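Local coordinates for protein acyl-CoA thioesterase II (PDB 4R9Z) that probably hydrolyses fatty acyl-CoA thioesters to free fatty acids and coenzyme A, as a double hot-dog thioesterase of the C/M/P family, at residues B[38-51]-B[189-201]. Numbering follows the deposited sequence.
Sequences LGGHISAQALLAAS and VLTASLVAYMSAV
Y197 lays one face of its ring over the first turn of helix 39-51, with H41 CA 3.7 Å from the ring centroid in a CH-pi contact. Its chi1 of -162° sends CG anti to the backbone N and runs the ring alongside H41, so that OH arrives near the plane of the imidazole at its edge. There Y197 OH and H41 ND1 share a bent hydrogen bond of 2.7 Å (132°), in which either may be the donor. H41, itself with CG anti to N, swings its ring out beside the tyrosine, the two planes inclined at 68°. G40 suits the place beneath: having no side chain, it brings its CA within 3.5 Å of A200 CB, with V201 CG1 close by, and G40 O receives a CA-H...O contact from Y197 CA. One turn on, the small pair A44 and S193 keeps the antiparallel helices close, their axes 7.7 Å apart. S193 OG folds back onto L190 O (2.8 Å), satisfying its hydroxyl, while L48 CG and both its methyls lie 3.7 Å from S193 OG and CD2 also reaches V189 CG1. S51 OG bonds back to L47 O, which leaves CB to meet V189 CG1 (3.5 Å). The contact thus joins the central helices of the two hot-dog domains through small residues and self-satisfied serines; the single side-chain hydrogen bond across it, between H41 and Y197, fixes how their rings sit together.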
ATOM      1  N   LEU B  38      17.341   0.652   9.440  1.00 41.76           N
ATOM      2  CA  LEU B  38      16.028   0.029   9.505  1.00 42.68           C
ATOM      3  C   LEU B  38      15.021   0.769   8.642  1.00 44.19           C
ATOM      4  O   LEU B  38      14.975   1.997   8.645  1.00 44.55           O
ATOM      5  CB  LEU B  38      15.529  -0.036  10.946  1.00 38.38           C
ATOM      6  CG  LEU B  38      15.978  -1.277  11.713  1.00 42.94           C
ATOM      7  CD1 LEU B  38      17.433  -1.168  12.130  1.00 54.69           C
ATOM      8  CD2 LEU B  38      15.076  -1.499  12.915  1.00 53.17           C
ATOM      9  N   GLY B  39      14.219   0.005   7.906  1.00 41.69           N
ATOM     10  CA  GLY B  39      13.194   0.570   7.052  1.00 33.56           C
ATOM     11  C   GLY B  39      12.324   1.592   7.759  1.00 37.33           C
ATOM     12  O   GLY B  39      12.176   2.720   7.287  1.00 41.73           O
ATOM     13  N   GLY B  40      11.785   1.212   8.913  1.00 38.45           N
ATOM     14  CA  GLY B  40      10.906   2.077   9.677  1.00 35.11           C
ATOM     15  C   GLY B  40      11.520   3.430   9.964  1.00 38.70           C
ATOM     16  O   GLY B  40      10.829   4.445   9.977  1.00 39.29           O
ATOM     17  N   HIS B  41      12.828   3.435  10.191  1.00 36.75           N
ATOM     18  CA  HIS B  41      13.554   4.663  10.469  1.00 36.69           C
ATOM     19  C   HIS B  41      13.663   5.563   9.241  1.00 38.23           C
ATOM     20  O   HIS B  41      13.363   6.756   9.307  1.00 43.72           O
ATOM     21  CB  HIS B  41      14.954   4.337  10.993  1.00 33.51           C
ATOM     22  CG  HIS B  41      15.812   5.545  11.208  1.00 32.62           C
ATOM     23  ND1 HIS B  41      15.692   6.358  12.314  1.00 38.13           N
ATOM     24  CD2 HIS B  41      16.803   6.076  10.454  1.00 36.66           C
ATOM     25  CE1 HIS B  41      16.574   7.340  12.232  1.00 42.76           C
ATOM     26  NE2 HIS B  41      17.262   7.190  11.115  1.00 44.88           N
ATOM     27  N   ILE B  42      14.085   4.986   8.121  1.00 30.43           N
ATOM     28  CA  ILE B  42      14.302   5.765   6.915  1.00 28.16           C
ATOM     29  C   ILE B  42      12.968   6.206   6.316  1.00 32.57           C
ATOM     30  O   ILE B  42      12.884   7.280   5.725  1.00 37.14           O
ATOM     31  CB  ILE B  42      15.143   4.986   5.874  1.00 37.00           C
ATOM     32  CG1 ILE B  42      15.678   5.933   4.798  1.00 35.65           C
ATOM     33  CG2 ILE B  42      14.358   3.846   5.253  1.00 30.53           C
ATOM     34  CD1 ILE B  42      16.832   5.365   4.012  1.00 31.29           C
ATOM     35  N   SER B  43      11.927   5.393   6.481  1.00 29.63           N
ATOM     36  CA  SER B  43      10.613   5.748   5.957  1.00 29.93           C
ATOM     37  C   SER B  43       9.956   6.823   6.819  1.00 31.88           C
ATOM     38  O   SER B  43       9.164   7.625   6.330  1.00 32.53           O
ATOM     39  CB  SER B  43       9.702   4.520   5.865  1.00 32.57           C
ATOM     40  OG  SER B  43       9.261   4.103   7.143  1.00 39.70           O
ATOM     41  N   ALA B  44      10.274   6.824   8.109  1.00 32.84           N
ATOM     42  CA  ALA B  44       9.776   7.854   9.013  1.00 38.14           C
ATOM     43  C   ALA B  44      10.394   9.206   8.682  1.00 32.58           C
ATOM     44  O   ALA B  44       9.717  10.234   8.704  1.00 29.79           O
ATOM     45  CB  ALA B  44      10.063   7.484  10.456  1.00 40.42           C
ATOM     46  N   GLN B  45      11.690   9.192   8.386  1.00 25.07           N
ATOM     47  CA  GLN B  45      12.396  10.398   7.982  1.00 31.51           C
ATOM     48  C   GLN B  45      11.851  10.928   6.660  1.00 31.86           C
ATOM     49  O   GLN B  45      11.623  12.128   6.504  1.00 32.42           O
ATOM     50  CB  GLN B  45      13.900  10.129   7.869  1.00 37.61           C
ATOM     51  CG  GLN B  45      14.627  10.085   9.203  1.00 32.21           C
ATOM     52  CD  GLN B  45      16.123   9.889   9.051  1.00 42.19           C
ATOM     53  OE1 GLN B  45      16.588   9.232   8.116  1.00 38.50           O
ATOM     54  NE2 GLN B  45      16.886  10.451   9.980  1.00 42.17           N
ATOM     55  N   ALA B  46      11.640  10.021   5.712  1.00 31.87           N
ATOM     56  CA  ALA B  46      11.126  10.386   4.399  1.00 27.56           C
ATOM     57  C   ALA B  46       9.722  10.977   4.503  1.00 31.41           C
ATOM     58  O   ALA B  46       9.358  11.869   3.738  1.00 35.24           O
ATOM     59  CB  ALA B  46      11.129   9.184   3.482  1.00 26.07           C
ATOM     60  N   LEU B  47       8.944  10.484   5.460  1.00 27.99           N
ATOM     61  CA  LEU B  47       7.595  10.980   5.673  1.00 26.36           C
ATOM     62  C   LEU B  47       7.634  12.388   6.235  1.00 27.31           C
ATOM     63  O   LEU B  47       6.812  13.228   5.880  1.00 30.36           O
ATOM     64  CB  LEU B  47       6.816  10.069   6.618  1.00 25.99           C
ATOM     65  CG  LEU B  47       5.388  10.554   6.892  1.00 30.98           C
ATOM     66  CD1 LEU B  47       4.554  10.581   5.613  1.00 25.14           C
ATOM     67  CD2 LEU B  47       4.708   9.727   7.987  1.00 23.39           C
ATOM     68  N   LEU B  48       8.598  12.644   7.110  1.00 28.90           N
ATOM     69  CA  LEU B  48       8.774  13.983   7.654  1.00 41.15           C
ATOM     70  C   LEU B  48       9.233  14.936   6.563  1.00 34.30           C
ATOM     71  O   LEU B  48       8.820  16.096   6.523  1.00 27.95           O
ATOM     72  CB  LEU B  48       9.773  13.976   8.813  1.00 32.31           C
ATOM     73  CG  LEU B  48       9.199  13.389  10.100  1.00 32.49           C
ATOM     74  CD1 LEU B  48      10.289  13.109  11.122  1.00 36.57           C
ATOM     75  CD2 LEU B  48       8.147  14.327  10.662  1.00 23.58           C
ATOM     76  N   ALA B  49      10.079  14.432   5.673  1.00 30.52           N
ATOM     77  CA  ALA B  49      10.548  15.223   4.554  1.00 24.69           C
ATOM     78  C   ALA B  49       9.365  15.725   3.742  1.00 29.42           C
ATOM     79  O   ALA B  49       9.192  16.926   3.563  1.00 32.67           O
ATOM     80  CB  ALA B  49      11.479  14.408   3.686  1.00 26.84           C
ATOM     81  N   ALA B  50       8.514  14.796   3.320  1.00 28.87           N
ATOM     82  CA  ALA B  50       7.323  15.131   2.560  1.00 26.82           C
ATOM     83  C   ALA B  50       6.419  16.088   3.331  1.00 28.24           C
ATOM     84  O   ALA B  50       5.951  17.087   2.788  1.00 25.73           O
ATOM     85  CB  ALA B  50       6.562  13.865   2.192  1.00 27.03           C
ATOM     86  N   SER B  51       6.185  15.775   4.601  1.00 31.31           N
ATOM     87  CA  SER B  51       5.285  16.553   5.445  1.00 29.65           C
ATOM     88  C   SER B  51       5.706  18.014   5.575  1.00 27.61           C
ATOM     89  O   SER B  51       4.860  18.902   5.595  1.00 27.32           O
ATOM     90  CB  SER B  51       5.194  15.923   6.832  1.00 30.04           C
ATOM     91  OG  SER B  51       4.814  14.564   6.743  1.00 36.35           O
ATOM     92  N   VAL B 189       2.291  15.769  13.223  1.00 47.14           N
ATOM     93  CA  VAL B 189       3.098  15.228  12.135  1.00 44.89           C
ATOM     94  C   VAL B 189       4.241  14.343  12.651  1.00 43.55           C
ATOM     95  O   VAL B 189       4.508  13.278  12.090  1.00 41.21           O
ATOM     96  CB  VAL B 189       3.663  16.367  11.252  1.00 35.43           C
ATOM     97  CG1 VAL B 189       4.765  15.860  10.343  1.00 37.62           C
ATOM     98  CG2 VAL B 189       2.547  17.008  10.444  1.00 26.63           C
ATOM     99  N   LEU B 190       4.920  14.783  13.706  1.00 44.25           N
ATOM    100  CA  LEU B 190       5.975  13.974  14.313  1.00 42.68           C
ATOM    101  C   LEU B 190       5.403  12.671  14.854  1.00 39.51           C
ATOM    102  O   LEU B 190       6.025  11.619  14.750  1.00 45.12           O
ATOM    103  CB  LEU B 190       6.687  14.741  15.428  1.00 51.63           C
ATOM    104  CG  LEU B 190       7.853  14.018  16.111  1.00 45.89           C
ATOM    105  CD1 LEU B 190       8.822  13.470  15.078  1.00 40.84           C
ATOM    106  CD2 LEU B 190       8.578  14.952  17.068  1.00 49.49           C
ATOM    107  N   THR B 191       4.218  12.759  15.448  1.00 36.95           N
ATOM    108  CA  THR B 191       3.521  11.597  15.984  1.00 43.17           C
ATOM    109  C   THR B 191       3.190  10.581  14.890  1.00 42.72           C
ATOM    110  O   THR B 191       3.346   9.375  15.080  1.00 40.35           O
ATOM    111  CB  THR B 191       2.227  12.020  16.706  1.00 43.22           C
ATOM    112  OG1 THR B 191       2.563  12.830  17.839  1.00 61.60           O
ATOM    113  CG2 THR B 191       1.450  10.810  17.177  1.00 34.99           C
ATOM    114  N   ALA B 192       2.730  11.073  13.744  1.00 35.61           N
ATOM    115  CA  ALA B 192       2.373  10.197  12.639  1.00 28.31           C
ATOM    116  C   ALA B 192       3.591   9.431  12.127  1.00 36.94           C
ATOM    117  O   ALA B 192       3.506   8.234  11.850  1.00 36.62           O
ATOM    118  CB  ALA B 192       1.742  10.992  11.522  1.00 35.31           C
ATOM    119  N   SER B 193       4.729  10.111  12.023  1.00 32.49           N
ATOM    120  CA  SER B 193       5.938   9.457  11.539  1.00 39.37           C
ATOM    121  C   SER B 193       6.437   8.436  12.552  1.00 41.21           C
ATOM    122  O   SER B 193       7.008   7.414  12.178  1.00 41.87           O
ATOM    123  CB  SER B 193       7.041  10.476  11.247  1.00 39.29           C
ATOM    124  OG  SER B 193       7.457  11.131  12.432  1.00 46.76           O
ATOM    125  N   LEU B 194       6.189   8.695  13.832  1.00 40.89           N
ATOM    126  CA  LEU B 194       6.614   7.776  14.879  1.00 41.78           C
ATOM    127  C   LEU B 194       5.727   6.545  14.883  1.00 40.12           C
ATOM    128  O   LEU B 194       6.188   5.432  15.129  1.00 39.68           O
ATOM    129  CB  LEU B 194       6.580   8.449  16.247  1.00 43.29           C
ATOM    130  CG  LEU B 194       7.721   9.419  16.534  1.00 47.40           C
ATOM    131  CD1 LEU B 194       7.390  10.260  17.755  1.00 46.02           C
ATOM    132  CD2 LEU B 194       9.012   8.647  16.739  1.00 39.31           C
ATOM    133  N   VAL B 195       4.446   6.758  14.608  1.00 39.29           N
ATOM    134  CA  VAL B 195       3.527   5.656  14.400  1.00 41.19           C
ATOM    135  C   VAL B 195       4.015   4.796  13.238  1.00 43.58           C
ATOM    136  O   VAL B 195       4.176   3.585  13.380  1.00 48.33           O
ATOM    137  CB  VAL B 195       2.111   6.151  14.118  1.00 41.14           C
ATOM    138  CG1 VAL B 195       1.269   5.022  13.552  1.00 35.59           C
ATOM    139  CG2 VAL B 195       1.497   6.695  15.390  1.00 35.94           C
ATOM    140  N   ALA B 196       4.262   5.428  12.097  1.00 36.94           N
ATOM    141  CA  ALA B 196       4.793   4.724  10.937  1.00 36.27           C
ATOM    142  C   ALA B 196       6.115   4.037  11.261  1.00 35.84           C
ATOM    143  O   ALA B 196       6.329   2.887  10.879  1.00 38.13           O
ATOM    144  CB  ALA B 196       4.964   5.682   9.769  1.00 37.76           C
ATOM    145  N   TYR B 197       6.993   4.752  11.960  1.00 41.65           N
ATOM    146  CA  TYR B 197       8.291   4.231  12.397  1.00 35.82           C
ATOM    147  C   TYR B 197       8.138   2.890  13.116  1.00 37.24           C
ATOM    148  O   TYR B 197       8.768   1.900  12.750  1.00 37.73           O
ATOM    149  CB  TYR B 197       8.977   5.253  13.314  1.00 27.91           C
ATOM    150  CG  TYR B 197      10.473   5.093  13.510  1.00 34.79           C
ATOM    151  CD1 TYR B 197      11.063   3.840  13.623  1.00 34.75           C
ATOM    152  CD2 TYR B 197      11.296   6.212  13.599  1.00 36.94           C
ATOM    153  CE1 TYR B 197      12.426   3.702  13.809  1.00 36.75           C
ATOM    154  CE2 TYR B 197      12.663   6.085  13.786  1.00 33.44           C
ATOM    155  CZ  TYR B 197      13.222   4.829  13.893  1.00 40.19           C
ATOM    156  OH  TYR B 197      14.580   4.698  14.077  1.00 42.89           O
ATOM    157  N   MET B 198       7.309   2.876  14.155  1.00 42.03           N
ATOM    158  CA  MET B 198       7.124   1.692  14.984  1.00 43.84           C
ATOM    159  C   MET B 198       6.306   0.615  14.261  1.00 41.22           C
ATOM    160  O   MET B 198       6.569  -0.577  14.420  1.00 43.57           O
ATOM    161  CB  MET B 198       6.469   2.086  16.315  1.00 42.60           C
ATOM    162  CG  MET B 198       5.067   1.550  16.550  1.00 48.58           C
ATOM    163  SD  MET B 198       5.066  -0.120  17.221  1.00 54.95           S
ATOM    164  CE  MET B 198       6.508  -0.033  18.273  1.00 50.39           C
ATOM    165  N   SER B 199       5.334   1.038  13.458  1.00 33.68           N
ATOM    166  CA  SER B 199       4.487   0.113  12.706  1.00 35.81           C
ATOM    167  C   SER B 199       5.300  -0.774  11.773  1.00 36.65           C
ATOM    168  O   SER B 199       4.899  -1.893  11.460  1.00 45.50           O
ATOM    169  CB  SER B 199       3.442   0.880  11.895  1.00 37.38           C
ATOM    170  OG  SER B 199       4.048   1.534  10.792  1.00 33.06           O
ATOM    171  N   ALA B 200       6.427  -0.255  11.308  1.00 28.94           N
ATOM    172  CA  ALA B 200       7.282  -0.989  10.393  1.00 32.03           C
ATOM    173  C   ALA B 200       8.236  -1.955  11.097  1.00 40.07           C
ATOM    174  O   ALA B 200       8.347  -3.115  10.700  1.00 48.43           O
ATOM    175  CB  ALA B 200       8.068  -0.014   9.523  1.00 26.94           C
ATOM    176  N   VAL B 201       8.929  -1.474  12.125  1.00 37.85           N
ATOM    177  CA  VAL B 201       9.997  -2.253  12.758  1.00 34.28           C
ATOM    178  C   VAL B 201       9.515  -3.445  13.588  1.00 34.82           C
ATOM    179  O   VAL B 201      10.283  -4.370  13.840  1.00 39.23           O
ATOM    180  CB  VAL B 201      10.875  -1.367  13.674  1.00 33.83           C
ATOM    181  CG1 VAL B 201      11.529  -0.256  12.873  1.00 34.02           C
ATOM    182  CG2 VAL B 201      10.050  -0.791  14.815  1.00 44.50           C
TER